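Local coordinates for protein putative alpha-L-fucosidase (PDB 3EYP) that probably hydrolyses alpha-L-fucosidic linkages, releasing L-fucose from fucosylated sugars, at residues E16-E21 against Y249-T254; D191-G196 against A204-M209; S270-V275 against S309-L314. One frame throughout, in Å; residues are numbered along the deposited sequence.

How the contacts relate
All three contacts belong to the (beta/alpha) barrel region of this family 29 protein. Contacts 1 and 2 are neighbours, their centres about 8 Å apart, and they meet directly through the backbone: Arg207 N lies 2.8 Å from Pro251 O, and Glu253 N 2.8 Å from Arg207 O. Segment 204-209 thus spans the gap between the two edge strands of the parallel sheet, 193-195 and 253-257, with helix 12-20 packed against the same place. A glycerol, probably from crystallisation, lies about 3 Å from the Trp208 side chain of contact 2 and may mark a pocket there. Contact 3 stands apart at the surface, its centre about 24 Å from that of contact 1, and joins helix 306-323 to the loop entering helix 275-283.

Contact 1: residues E16-E21 against Y249-T254; sequences EWYNRE and YIPAET
Helix 12-20, which is followed after a turn at Glu21 by strand 22-26 of the (beta/alpha) barrel, packs here against the chain leading into edge strand 253-257. The tight part is built around Trp17. With CG anti to the backbone N (chi1 166°), the rim of its indole runs along Pro251, Ala252 and Glu253, and NE1 donates to Glu253 OE1 at 3.0 Å, nearly in the ring plane and on the anti lone pair. Glu253 OE2 is taken by Trp164, so each carboxylate oxygen accepts from an indole. At the rim of the six-membered ring, Trp17 CH2 comes edge-on to within 3.1 Å of Ala252 O, and CZ3 meets Pro251 CG at 3.6 Å. The same CZ3 sits 3.5 Å above the plane of the Tyr18 ring, over its centre. Within the helix, Arg20 holds Glu16 side-on, NE and NH2 each taking one oxygen; Glu162 and Lys119 extend this charge network.

Contact is looser towards Tyr249, which is partly exposed. Tyr18 OH touches Pro251 CB at 3.4 Å and has its stronger polar partner in Asn289 O, while Tyr18 CE1 stays 3.9 Å from Tyr249 OH. One water bridges the two hydroxyls, donating weakly to Tyr18 OH (3.1 Å) and lying 3.1 Å from Tyr249 OH.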
ATOM      1  N   GLU A  16      -8.756   7.186  -2.910  1.00 40.81           N
ATOM      2  CA  GLU A  16      -8.155   7.817  -1.703  1.00 40.18           C
ATOM      3  C   GLU A  16      -6.952   6.976  -1.217  1.00 40.29           C
ATOM      4  O   GLU A  16      -5.854   7.477  -0.955  1.00 41.24           O
ATOM      5  CB  GLU A  16      -9.242   7.979  -0.622  1.00 40.03           C
ATOM      6  CG  GLU A  16      -8.717   8.536   0.728  1.00 41.84           C
ATOM      7  CD  GLU A  16      -8.046   7.460   1.582  1.00 44.94           C
ATOM      8  OE1 GLU A  16      -8.649   6.362   1.709  1.00 44.40           O
ATOM      9  OE2 GLU A  16      -6.927   7.717   2.107  1.00 45.72           O
ATOM     10  N   TRP A  17      -7.171   5.673  -1.197  1.00 39.75           N
ATOM     11  CA  TRP A  17      -6.158   4.683  -0.759  1.00 39.58           C
ATOM     12  C   TRP A  17      -4.960   4.680  -1.687  1.00 39.88           C
ATOM     13  O   TRP A  17      -3.807   4.733  -1.267  1.00 40.25           O
ATOM     14  CB  TRP A  17      -6.795   3.285  -0.675  1.00 39.71           C
ATOM     15  CG  TRP A  17      -5.851   2.120  -0.576  1.00 41.33           C
ATOM     16  CD1 TRP A  17      -5.348   1.572   0.561  1.00 40.62           C
ATOM     17  CD2 TRP A  17      -5.346   1.316  -1.667  1.00 41.72           C
ATOM     18  NE1 TRP A  17      -4.552   0.473   0.258  1.00 39.75           N
ATOM     19  CE2 TRP A  17      -4.517   0.311  -1.102  1.00 41.80           C
ATOM     20  CE3 TRP A  17      -5.451   1.393  -3.050  1.00 40.98           C
ATOM     21  CZ2 TRP A  17      -3.841  -0.613  -1.874  1.00 39.57           C
ATOM     22  CZ3 TRP A  17      -4.773   0.474  -3.826  1.00 40.25           C
ATOM     23  CH2 TRP A  17      -3.981  -0.534  -3.231  1.00 39.27           C
ATOM     24  N   TYR A  18      -5.232   4.710  -2.985  1.00 39.32           N
ATOM     25  CA  TYR A  18      -4.138   4.718  -3.957  1.00 39.04           C
ATOM     26  C   TYR A  18      -3.213   5.932  -3.750  1.00 40.07           C
ATOM     27  O   TYR A  18      -1.985   5.864  -3.865  1.00 40.13           O
ATOM     28  CB  TYR A  18      -4.689   4.677  -5.404  1.00 39.23           C
ATOM     29  CG  TYR A  18      -4.476   3.381  -6.142  1.00 38.28           C
ATOM     30  CD1 TYR A  18      -5.526   2.772  -6.834  1.00 39.24           C
ATOM     31  CD2 TYR A  18      -3.208   2.793  -6.191  1.00 39.85           C
ATOM     32  CE1 TYR A  18      -5.320   1.613  -7.559  1.00 42.79           C
ATOM     33  CE2 TYR A  18      -2.994   1.628  -6.888  1.00 40.43           C
ATOM     34  CZ  TYR A  18      -4.055   1.030  -7.546  1.00 40.80           C
ATOM     35  OH  TYR A  18      -3.847  -0.122  -8.256  1.00 40.00           O
ATOM     36  N   ASN A  19      -3.852   7.057  -3.462  1.00 39.39           N
ATOM     37  CA  ASN A  19      -3.162   8.326  -3.343  1.00 41.34           C
ATOM     38  C   ASN A  19      -2.256   8.435  -2.110  1.00 41.87           C
ATOM     39  O   ASN A  19      -1.361   9.298  -2.025  1.00 40.87           O
ATOM     40  CB  ASN A  19      -4.176   9.475  -3.348  1.00 41.69           C
ATOM     41  CG  ASN A  19      -3.504  10.819  -3.551  1.00 47.79           C
ATOM     42  OD1 ASN A  19      -2.581  10.962  -4.375  1.00 50.95           O
ATOM     43  ND2 ASN A  19      -3.900  11.791  -2.741  1.00 49.89           N
ATOM     44  N   ARG A  20      -2.477   7.533  -1.168  1.00 40.57           N
ATOM     45  CA  ARG A  20      -1.649   7.507   0.079  1.00 40.58           C
ATOM     46  C   ARG A  20      -0.180   7.140  -0.230  1.00 40.26           C
ATOM     47  O   ARG A  20       0.801   7.652   0.321  1.00 39.46           O
ATOM     48  CB  ARG A  20      -2.206   6.500   1.088  1.00 41.19           C
ATOM     49  CG  ARG A  20      -3.621   6.734   1.533  1.00 41.70           C
ATOM     50  CD  ARG A  20      -4.016   5.671   2.588  1.00 41.50           C
ATOM     51  NE  ARG A  20      -5.446   5.628   2.825  1.00 41.30           N
ATOM     52  CZ  ARG A  20      -6.080   4.611   3.418  1.00 41.09           C
ATOM     53  NH1 ARG A  20      -5.432   3.542   3.853  1.00 42.45           N
ATOM     54  NH2 ARG A  20      -7.361   4.668   3.574  1.00 39.26           N
ATOM     55  N   GLU A  21      -0.088   6.247  -1.185  1.00 41.40           N
ATOM     56  CA  GLU A  21       1.191   5.649  -1.675  1.00 40.17           C
ATOM     57  C   GLU A  21       1.834   4.720  -0.706  1.00 40.02           C
ATOM     58  O   GLU A  21       2.104   3.563  -1.016  1.00 38.95           O
ATOM     59  CB  GLU A  21       2.159   6.721  -2.195  1.00 41.11           C
ATOM     60  CG  GLU A  21       1.579   7.327  -3.457  1.00 42.89           C
ATOM     61  CD  GLU A  21       2.486   8.265  -4.226  1.00 47.90           C
ATOM     62  OE1 GLU A  21       3.617   8.560  -3.781  1.00 49.05           O
ATOM     63  OE2 GLU A  21       2.001   8.700  -5.305  1.00 50.99           O
ATOM     64  N   TYR A 249     -12.631  -5.115  -9.283  1.00 39.81           N
ATOM     65  CA  TYR A 249     -11.599  -4.055  -9.129  1.00 39.44           C
ATOM     66  C   TYR A 249     -11.273  -4.001  -7.651  1.00 39.69           C
ATOM     67  O   TYR A 249     -12.062  -3.528  -6.835  1.00 39.26           O
ATOM     68  CB  TYR A 249     -12.090  -2.721  -9.639  1.00 40.21           C
ATOM     69  CG  TYR A 249     -10.989  -1.704  -9.867  1.00 40.48           C
ATOM     70  CD1 TYR A 249     -10.573  -1.373 -11.153  1.00 39.73           C
ATOM     71  CD2 TYR A 249     -10.377  -1.056  -8.790  1.00 40.93           C
ATOM     72  CE1 TYR A 249      -9.541  -0.446 -11.356  1.00 40.11           C
ATOM     73  CE2 TYR A 249      -9.365  -0.138  -8.991  1.00 41.67           C
ATOM     74  CZ  TYR A 249      -8.943   0.168 -10.259  1.00 41.67           C
ATOM     75  OH  TYR A 249      -7.912   1.114 -10.448  1.00 42.98           O
ATOM     76  N   ILE A 250     -10.178  -4.650  -7.332  1.00 39.29           N
ATOM     77  CA  ILE A 250      -9.692  -4.797  -5.930  1.00 37.60           C
ATOM     78  C   ILE A 250      -8.192  -4.764  -5.990  1.00 37.02           C
ATOM     79  O   ILE A 250      -7.531  -5.825  -6.137  1.00 36.98           O
ATOM     80  CB  ILE A 250     -10.145  -6.118  -5.277  1.00 37.75           C
ATOM     81  CG1 ILE A 250     -11.631  -6.381  -5.472  1.00 40.42           C
ATOM     82  CG2 ILE A 250      -9.860  -6.087  -3.773  1.00 37.48           C
ATOM     83  CD1 ILE A 250     -12.073  -7.827  -5.249  1.00 43.64           C
ATOM     84  N   PRO A 251      -7.619  -3.559  -5.929  1.00 36.39           N
ATOM     85  CA  PRO A 251      -6.216  -3.445  -6.157  1.00 37.05           C
ATOM     86  C   PRO A 251      -5.363  -4.071  -5.050  1.00 37.91           C
ATOM     87  O   PRO A 251      -5.820  -4.254  -3.927  1.00 39.23           O
ATOM     88  CB  PRO A 251      -5.960  -1.935  -6.219  1.00 37.60           C
ATOM     89  CG  PRO A 251      -7.177  -1.283  -5.776  1.00 37.94           C
ATOM     90  CD  PRO A 251      -8.289  -2.267  -5.697  1.00 37.31           C
ATOM     91  N   ALA A 252      -4.164  -4.433  -5.415  1.00 38.41           N
ATOM     92  CA  ALA A 252      -3.191  -5.039  -4.486  1.00 38.82           C
ATOM     93  C   ALA A 252      -2.608  -4.053  -3.492  1.00 39.46           C
ATOM     94  O   ALA A 252      -2.092  -2.960  -3.830  1.00 40.38           O
ATOM     95  CB  ALA A 252      -2.044  -5.730  -5.249  1.00 37.68           C
ATOM     96  N   GLU A 253      -2.570  -4.517  -2.244  1.00 40.23           N
ATOM     97  CA  GLU A 253      -1.803  -3.837  -1.172  1.00 39.34           C
ATOM     98  C   GLU A 253      -0.596  -4.691  -0.726  1.00 38.66           C
ATOM     99  O   GLU A 253      -0.727  -5.835  -0.385  1.00 39.02           O
ATOM    100  CB  GLU A 253      -2.726  -3.541   0.007  1.00 40.25           C
ATOM    101  CG  GLU A 253      -2.141  -2.510   1.028  1.00 40.69           C
ATOM    102  CD  GLU A 253      -2.997  -2.441   2.281  1.00 43.39           C
ATOM    103  OE1 GLU A 253      -3.785  -1.494   2.443  1.00 39.23           O
ATOM    104  OE2 GLU A 253      -2.924  -3.364   3.077  1.00 40.12           O
ATOM    105  N   THR A 254       0.604  -4.121  -0.821  1.00 37.96           N
ATOM    106  CA  THR A 254       1.831  -4.845  -0.618  1.00 38.56           C
ATOM    107  C   THR A 254       2.375  -4.594   0.777  1.00 38.95           C
ATOM    108  O   THR A 254       2.786  -3.489   1.104  1.00 39.66           O
ATOM    109  CB  THR A 254       2.928  -4.418  -1.659  1.00 38.59           C
ATOM    110  OG1 THR A 254       2.394  -4.631  -2.990  1.00 40.14           O
ATOM    111  CG2 THR A 254       4.199  -5.205  -1.507  1.00 38.21           C
TER
HETATM  112  O   HOH W   1      -4.825   1.262 -10.830  1.00 50.94           O

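Contact 2: residues D191-G196 against A204-M209; sequences DCVIFG and ADVRWM
Segment 204-209 adds a single parallel beta bridge, Phe195 with Val206, along the edge of strand 193-195 that is not paired with strand 162-164; strand 193-195 is an edge strand of the barrel's parallel sheet. Ala204 opens the contact by laying its CB against Gly196 CA at 3.8 Å; a side chain on Gly196 would run into that methyl. Asp205 follows and grips both polar backbone atoms of Ile194. Its CG lies beside its own backbone N (chi1 -68°), which brings OD2 to Ile194 N at 2.7 Å, an almost straight bond on the anti lone pair, while its backbone N donates to Ile194 O at 2.8 Å. The other oxygen, OD1, forms a salt bridge with Arg13 of helix 12-20, so this buried carboxylate is probably ionised.

Val206 N also reaches Ile194 O, at 3.1 Å and from above the carbonyl plane, so that oxygen accepts two N-H groups. In return Gly196 N donates to Val206 O at 3.2 Å, nearly along the C=O axis, which completes the bridge. Of the Val206 methyls, CG1 faces Val193 CG1, and CG2, in the crowded position between N and C, touches the edge of the Phe195 ring.

Arg207 CB points away from 191-196, and the guanidinium bonds to the carbonyls of Ile250, Leu239 and Trp221. Trp208 runs alongside Phe195, pointing the same way, with its CB 3.6 Å from Phe195 CZ and its CD1 in the plane of the phenyl ring; that ring stacks on Trp164. Beyond the bridge a water joins the two backbones: it donates to Gly196 O at 2.7 Å and accepts from Trp208 N at 2.9 Å.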
ATOM      1  N   ASP A 191     -15.846   5.794   4.915  1.00 44.97           N
ATOM      2  CA  ASP A 191     -14.641   6.028   4.118  1.00 45.20           C
ATOM      3  C   ASP A 191     -13.570   4.961   4.396  1.00 44.23           C
ATOM      4  O   ASP A 191     -12.449   5.009   3.873  1.00 43.81           O
ATOM      5  CB  ASP A 191     -14.068   7.409   4.388  1.00 45.83           C
ATOM      6  CG  ASP A 191     -14.844   8.524   3.666  1.00 49.79           C
ATOM      7  OD1 ASP A 191     -15.803   8.241   2.913  1.00 50.32           O
ATOM      8  OD2 ASP A 191     -14.462   9.691   3.861  1.00 59.25           O
ATOM      9  N   CYS A 192     -13.953   3.986   5.197  1.00 42.94           N
ATOM     10  CA  CYS A 192     -13.002   2.961   5.634  1.00 42.19           C
ATOM     11  C   CYS A 192     -12.784   1.893   4.563  1.00 40.86           C
ATOM     12  O   CYS A 192     -13.672   1.183   4.143  1.00 40.34           O
ATOM     13  CB  CYS A 192     -13.416   2.301   6.947  1.00 42.01           C
ATOM     14  SG  CYS A 192     -12.081   1.184   7.604  1.00 42.81           S
ATOM     15  N   VAL A 193     -11.541   1.785   4.176  1.00 41.58           N
ATOM     16  CA  VAL A 193     -11.066   0.788   3.189  1.00 40.76           C
ATOM     17  C   VAL A 193     -10.842  -0.514   3.910  1.00 40.65           C
ATOM     18  O   VAL A 193     -10.200  -0.582   4.970  1.00 40.05           O
ATOM     19  CB  VAL A 193      -9.705   1.217   2.581  1.00 42.00           C
ATOM     20  CG1 VAL A 193      -9.121   0.125   1.779  1.00 41.13           C
ATOM     21  CG2 VAL A 193      -9.807   2.470   1.745  1.00 42.71           C
ATOM     22  N   ILE A 194     -11.400  -1.565   3.341  1.00 40.24           N
ATOM     23  CA  ILE A 194     -11.226  -2.914   3.872  1.00 39.92           C
ATOM     24  C   ILE A 194     -10.205  -3.768   3.109  1.00 38.52           C
ATOM     25  O   ILE A 194     -10.362  -4.002   1.903  1.00 38.93           O
ATOM     26  CB  ILE A 194     -12.540  -3.641   3.943  1.00 38.71           C
ATOM     27  CG1 ILE A 194     -13.500  -2.929   4.908  1.00 40.59           C
ATOM     28  CG2 ILE A 194     -12.307  -5.120   4.331  1.00 38.75           C
ATOM     29  CD1 ILE A 194     -14.956  -3.489   4.784  1.00 40.19           C
ATOM     30  N   PHE A 195      -9.150  -4.156   3.823  1.00 38.47           N
ATOM     31  CA  PHE A 195      -8.166  -5.165   3.307  1.00 38.99           C
ATOM     32  C   PHE A 195      -8.796  -6.487   3.670  1.00 40.46           C
ATOM     33  O   PHE A 195      -8.927  -6.826   4.853  1.00 38.52           O
ATOM     34  CB  PHE A 195      -6.777  -5.032   3.931  1.00 37.65           C
ATOM     35  CG  PHE A 195      -5.817  -6.099   3.514  1.00 38.10           C
ATOM     36  CD1 PHE A 195      -4.939  -5.902   2.434  1.00 37.03           C
ATOM     37  CD2 PHE A 195      -5.755  -7.293   4.205  1.00 38.16           C
ATOM     38  CE1 PHE A 195      -4.033  -6.897   2.034  1.00 38.34           C
ATOM     39  CE2 PHE A 195      -4.814  -8.306   3.826  1.00 39.28           C
ATOM     40  CZ  PHE A 195      -3.974  -8.100   2.742  1.00 37.21           C
ATOM     41  N   GLY A 196      -9.205  -7.229   2.639  1.00 41.00           N
ATOM     42  CA  GLY A 196      -9.947  -8.487   2.843  1.00 42.55           C
ATOM     43  C   GLY A 196      -9.278  -9.678   2.191  1.00 42.85           C
ATOM     44  O   GLY A 196      -8.677  -9.595   1.121  1.00 44.40           O
ATOM     45  N   ALA A 204     -14.024  -6.891   0.231  1.00 42.37           N
ATOM     46  CA  ALA A 204     -12.692  -6.306   0.161  1.00 42.43           C
ATOM     47  C   ALA A 204     -12.688  -5.111  -0.773  1.00 41.56           C
ATOM     48  O   ALA A 204     -13.264  -5.160  -1.874  1.00 42.07           O
ATOM     49  CB  ALA A 204     -11.695  -7.383  -0.362  1.00 42.43           C
ATOM     50  N   ASP A 205     -11.999  -4.073  -0.344  1.00 40.77           N
ATOM     51  CA  ASP A 205     -11.679  -2.903  -1.164  1.00 40.66           C
ATOM     52  C   ASP A 205     -10.330  -3.109  -1.829  1.00 38.90           C
ATOM     53  O   ASP A 205     -10.092  -2.695  -2.978  1.00 38.19           O
ATOM     54  CB  ASP A 205     -11.678  -1.627  -0.340  1.00 40.44           C
ATOM     55  CG  ASP A 205     -13.051  -1.263   0.133  1.00 43.50           C
ATOM     56  OD1 ASP A 205     -13.990  -1.190  -0.683  1.00 42.03           O
ATOM     57  OD2 ASP A 205     -13.181  -1.030   1.317  1.00 41.46           O
ATOM     58  N   VAL A 206      -9.451  -3.722  -1.060  1.00 38.91           N
ATOM     59  CA  VAL A 206      -8.079  -4.045  -1.512  1.00 38.50           C
ATOM     60  C   VAL A 206      -7.725  -5.469  -1.151  1.00 40.11           C
ATOM     61  O   VAL A 206      -8.266  -6.056  -0.186  1.00 40.82           O
ATOM     62  CB  VAL A 206      -7.060  -3.011  -1.007  1.00 37.83           C
ATOM     63  CG1 VAL A 206      -7.529  -1.570  -1.396  1.00 38.17           C
ATOM     64  CG2 VAL A 206      -6.839  -3.100   0.546  1.00 37.87           C
ATOM     65  N   ARG A 207      -6.801  -6.025  -1.925  1.00 39.46           N
ATOM     66  CA  ARG A 207      -6.388  -7.405  -1.750  1.00 39.36           C
ATOM     67  C   ARG A 207      -4.952  -7.567  -1.327  1.00 39.92           C
ATOM     68  O   ARG A 207      -4.107  -6.686  -1.513  1.00 37.22           O
ATOM     69  CB  ARG A 207      -6.556  -8.159  -3.103  1.00 40.37           C
ATOM     70  CG  ARG A 207      -5.611  -7.683  -4.245  1.00 39.60           C
ATOM     71  CD  ARG A 207      -5.791  -8.521  -5.570  1.00 38.20           C
ATOM     72  NE  ARG A 207      -4.622  -8.450  -6.450  1.00 39.49           N
ATOM     73  CZ  ARG A 207      -4.540  -7.721  -7.568  1.00 40.17           C
ATOM     74  NH1 ARG A 207      -5.504  -6.877  -7.894  1.00 40.41           N
ATOM     75  NH2 ARG A 207      -3.425  -7.727  -8.298  1.00 36.51           N
ATOM     76  N   TRP A 208      -4.666  -8.774  -0.857  1.00 39.96           N
ATOM     77  CA  TRP A 208      -3.288  -9.252  -0.736  1.00 40.06           C
ATOM     78  C   TRP A 208      -2.656  -9.610  -2.094  1.00 40.20           C
ATOM     79  O   TRP A 208      -3.318  -9.881  -3.074  1.00 39.23           O
ATOM     80  CB  TRP A 208      -3.204 -10.464   0.192  1.00 38.96           C
ATOM     81  CG  TRP A 208      -1.828 -10.773   0.639  1.00 40.82           C
ATOM     82  CD1 TRP A 208      -0.863  -9.890   1.031  1.00 41.36           C
ATOM     83  CD2 TRP A 208      -1.272 -12.079   0.798  1.00 40.66           C
ATOM     84  NE1 TRP A 208       0.273 -10.581   1.405  1.00 43.25           N
ATOM     85  CE2 TRP A 208       0.036 -11.924   1.277  1.00 43.38           C
ATOM     86  CE3 TRP A 208      -1.764 -13.373   0.569  1.00 41.37           C
ATOM     87  CZ2 TRP A 208       0.868 -13.028   1.551  1.00 42.76           C
ATOM     88  CZ3 TRP A 208      -0.955 -14.458   0.848  1.00 39.71           C
ATOM     89  CH2 TRP A 208       0.333 -14.282   1.335  1.00 42.97           C
ATOM     90  N   MET A 209      -1.328  -9.629  -2.119  1.00 39.55           N
ATOM     91  CA  MET A 209      -0.621  -9.858  -3.361  1.00 39.06           C
ATOM     92  C   MET A 209       0.284 -11.070  -3.333  1.00 38.04           C
ATOM     93  O   MET A 209       1.188 -11.190  -4.113  1.00 40.33           O
ATOM     94  CB  MET A 209       0.172  -8.637  -3.813  1.00 38.71           C
ATOM     95  CG  MET A 209       0.633  -7.789  -2.708  1.00 36.56           C
ATOM     96  SD  MET A 209       1.774  -8.505  -1.541  1.00 29.83           S
ATOM     97  CE  MET A 209       3.257  -8.485  -2.525  1.00 35.09           C
TER
HETATM   98  O   HOH W   2      -6.766 -10.707  -0.497  1.00 39.84           O

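Contact 3: residues S270-V275 against S309-L314; sequences SRVKSV and SLHAAL
The imidazole of His311 meets the loop by its edge, where Lys273 O lies almost in the ring plane. Apolar groups approach the ring obliquely from both sides of that plane: Val272 CG1, 3.8 Å from ND1, on one side, and on the other Val275 CG2, 4.0 Å from CG, together with Ser274 CA. The polar link is a short hydrogen bond from His311 ND1 to Lys273 O at 2.6 Å, with an N-H...O angle of 165°; the donor stands above the carbonyl plane, 27° out of it.

The histidine gets there with CG anti to its carbonyl carbon (chi1 -69°), reaching out from helix 306-323. One turn on, Leu314 presents its CB to Val275 CG2 at 3.7 Å, the two side chains crossing at about a right angle, and the same methyl rests on His311 O. The contact therefore joins helix 306-323 of the barrel to the loop leading into helix 275-283 and to that helix's first residue. Ser274 is the N-cap of the latter: its hydroxyl caps a backbone N, while its own N bonds to Glu277 OE2, consistent with a capping box. The Lys273 side chain leads away to Ser257 O.

An alanine in place of His311 would lose the ring and its bond, and would probably leave the carbonyl before the N-cap less firmly held to helix 306-323. Because ND1 is the donor here, the contact suits either a neutral ring protonated on ND1 or a cationic one, and the carbonyl would be expected to favour keeping that proton in place.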
ATOM      1  N   SER A 270      20.127  -4.919  14.305  1.00 43.16           N
ATOM      2  CA  SER A 270      21.235  -4.834  13.332  1.00 44.46           C
ATOM      3  C   SER A 270      20.827  -5.386  11.973  1.00 44.69           C
ATOM      4  O   SER A 270      21.682  -5.573  11.115  1.00 45.58           O
ATOM      5  CB  SER A 270      22.421  -5.669  13.790  1.00 44.05           C
ATOM      6  OG  SER A 270      21.923  -6.991  14.158  1.00 49.12           O
ATOM      7  N   ARG A 271      19.543  -5.689  11.819  1.00 44.67           N
ATOM      8  CA  ARG A 271      19.025  -6.378  10.610  1.00 44.86           C
ATOM      9  C   ARG A 271      17.886  -5.631   9.929  1.00 43.82           C
ATOM     10  O   ARG A 271      17.061  -6.218   9.210  1.00 43.34           O
ATOM     11  CB  ARG A 271      18.518  -7.776  10.965  1.00 45.50           C
ATOM     12  CG  ARG A 271      19.547  -8.702  11.615  1.00 49.67           C
ATOM     13  CD  ARG A 271      20.531  -9.204  10.607  1.00 56.69           C
ATOM     14  NE  ARG A 271      21.595  -9.922  11.291  1.00 63.50           N
ATOM     15  CZ  ARG A 271      21.536 -11.223  11.592  1.00 67.29           C
ATOM     16  NH1 ARG A 271      20.470 -11.940  11.233  1.00 67.44           N
ATOM     17  NH2 ARG A 271      22.548 -11.810  12.225  1.00 67.01           N
ATOM     18  N   VAL A 272      17.788  -4.359  10.213  1.00 42.61           N
ATOM     19  CA  VAL A 272      16.803  -3.509   9.530  1.00 42.34           C
ATOM     20  C   VAL A 272      17.161  -3.390   8.050  1.00 41.78           C
ATOM     21  O   VAL A 272      18.321  -3.239   7.648  1.00 42.50           O
ATOM     22  CB  VAL A 272      16.707  -2.067  10.143  1.00 42.04           C
ATOM     23  CG1 VAL A 272      15.734  -1.204   9.347  1.00 40.27           C
ATOM     24  CG2 VAL A 272      16.283  -2.080  11.644  1.00 43.27           C
ATOM     25  N   LYS A 273      16.150  -3.447   7.225  1.00 42.15           N
ATOM     26  CA  LYS A 273      16.362  -3.342   5.802  1.00 41.90           C
ATOM     27  C   LYS A 273      17.090  -2.052   5.484  1.00 42.71           C
ATOM     28  O   LYS A 273      16.857  -0.990   6.060  1.00 39.87           O
ATOM     29  CB  LYS A 273      15.034  -3.467   5.042  1.00 41.46           C
ATOM     30  CG  LYS A 273      14.552  -4.919   5.020  1.00 43.06           C
ATOM     31  CD  LYS A 273      13.136  -5.036   4.481  1.00 42.36           C
ATOM     32  CE  LYS A 273      12.785  -6.486   4.196  1.00 43.41           C
ATOM     33  NZ  LYS A 273      12.262  -7.103   5.398  1.00 39.63           N
ATOM     34  N   SER A 274      17.966  -2.155   4.502  1.00 42.44           N
ATOM     35  CA  SER A 274      18.779  -1.011   4.100  1.00 43.14           C
ATOM     36  C   SER A 274      17.911  -0.077   3.269  1.00 43.26           C
ATOM     37  O   SER A 274      16.883  -0.466   2.781  1.00 42.69           O
ATOM     38  CB  SER A 274      19.981  -1.487   3.280  1.00 44.01           C
ATOM     39  OG  SER A 274      19.528  -1.962   2.008  1.00 44.71           O
ATOM     40  N   VAL A 275      18.347   1.172   3.141  1.00 42.40           N
ATOM     41  CA  VAL A 275      17.640   2.165   2.328  1.00 43.65           C
ATOM     42  C   VAL A 275      17.499   1.679   0.886  1.00 44.50           C
ATOM     43  O   VAL A 275      16.433   1.804   0.289  1.00 44.01           O
ATOM     44  CB  VAL A 275      18.342   3.575   2.380  1.00 44.10           C
ATOM     45  CG1 VAL A 275      17.660   4.599   1.490  1.00 41.62           C
ATOM     46  CG2 VAL A 275      18.428   4.035   3.826  1.00 43.13           C
ATOM     47  N   SER A 309      13.595   4.175  11.881  1.00 38.55           N
ATOM     48  CA  SER A 309      13.205   5.558  11.618  1.00 39.24           C
ATOM     49  C   SER A 309      14.124   6.262  10.597  1.00 40.60           C
ATOM     50  O   SER A 309      13.658   7.027   9.687  1.00 41.38           O
ATOM     51  CB  SER A 309      13.121   6.381  12.908  1.00 39.83           C
ATOM     52  OG  SER A 309      12.044   5.984  13.747  1.00 38.65           O
ATOM     53  N   LEU A 310      15.408   5.992  10.758  1.00 41.23           N
ATOM     54  CA  LEU A 310      16.461   6.595   9.906  1.00 40.90           C
ATOM     55  C   LEU A 310      16.285   6.178   8.445  1.00 41.47           C
ATOM     56  O   LEU A 310      16.277   6.989   7.533  1.00 42.10           O
ATOM     57  CB  LEU A 310      17.845   6.118  10.359  1.00 41.76           C
ATOM     58  CG  LEU A 310      19.028   6.655   9.542  1.00 41.60           C
ATOM     59  CD1 LEU A 310      19.044   8.164   9.621  1.00 43.26           C
ATOM     60  CD2 LEU A 310      20.312   6.003  10.032  1.00 41.39           C
ATOM     61  N   HIS A 311      16.206   4.868   8.249  1.00 41.95           N
ATOM     62  CA  HIS A 311      16.110   4.292   6.924  1.00 42.69           C
ATOM     63  C   HIS A 311      14.881   4.733   6.139  1.00 42.47           C
ATOM     64  O   HIS A 311      14.973   4.966   4.966  1.00 43.38           O
ATOM     65  CB  HIS A 311      16.231   2.760   6.987  1.00 43.64           C
ATOM     66  CG  HIS A 311      17.610   2.299   7.367  1.00 41.61           C
ATOM     67  ND1 HIS A 311      18.024   0.995   7.271  1.00 45.20           N
ATOM     68  CD2 HIS A 311      18.656   2.986   7.893  1.00 45.20           C
ATOM     69  CE1 HIS A 311      19.271   0.897   7.706  1.00 46.74           C
ATOM     70  NE2 HIS A 311      19.675   2.091   8.107  1.00 42.79           N
ATOM     71  N   ALA A 312      13.736   4.765   6.826  1.00 42.49           N
ATOM     72  CA  ALA A 312      12.496   5.349   6.336  1.00 42.64           C
ATOM     73  C   ALA A 312      12.623   6.832   5.986  1.00 42.99           C
ATOM     74  O   ALA A 312      12.107   7.315   4.948  1.00 43.52           O
ATOM     75  CB  ALA A 312      11.340   5.148   7.368  1.00 41.67           C
ATOM     76  N   ALA A 313      13.293   7.567   6.852  1.00 42.84           N
ATOM     77  CA  ALA A 313      13.531   9.014   6.570  1.00 44.22           C
ATOM     78  C   ALA A 313      14.418   9.215   5.315  1.00 44.24           C
ATOM     79  O   ALA A 313      14.152  10.054   4.471  1.00 45.69           O
ATOM     80  CB  ALA A 313      14.136   9.765   7.815  1.00 42.38           C
ATOM     81  N   LEU A 314      15.463   8.419   5.214  1.00 44.42           N
ATOM     82  CA  LEU A 314      16.391   8.494   4.071  1.00 44.55           C
ATOM     83  C   LEU A 314      15.684   8.048   2.774  1.00 44.32           C
ATOM     84  O   LEU A 314      15.893   8.609   1.715  1.00 43.68           O
ATOM     85  CB  LEU A 314      17.646   7.650   4.319  1.00 44.14           C
ATOM     86  CG  LEU A 314      18.537   8.120   5.485  1.00 43.67           C
ATOM     87  CD1 LEU A 314      19.701   7.139   5.803  1.00 43.66           C
ATOM     88  CD2 LEU A 314      19.019   9.554   5.220  1.00 45.92           C
TER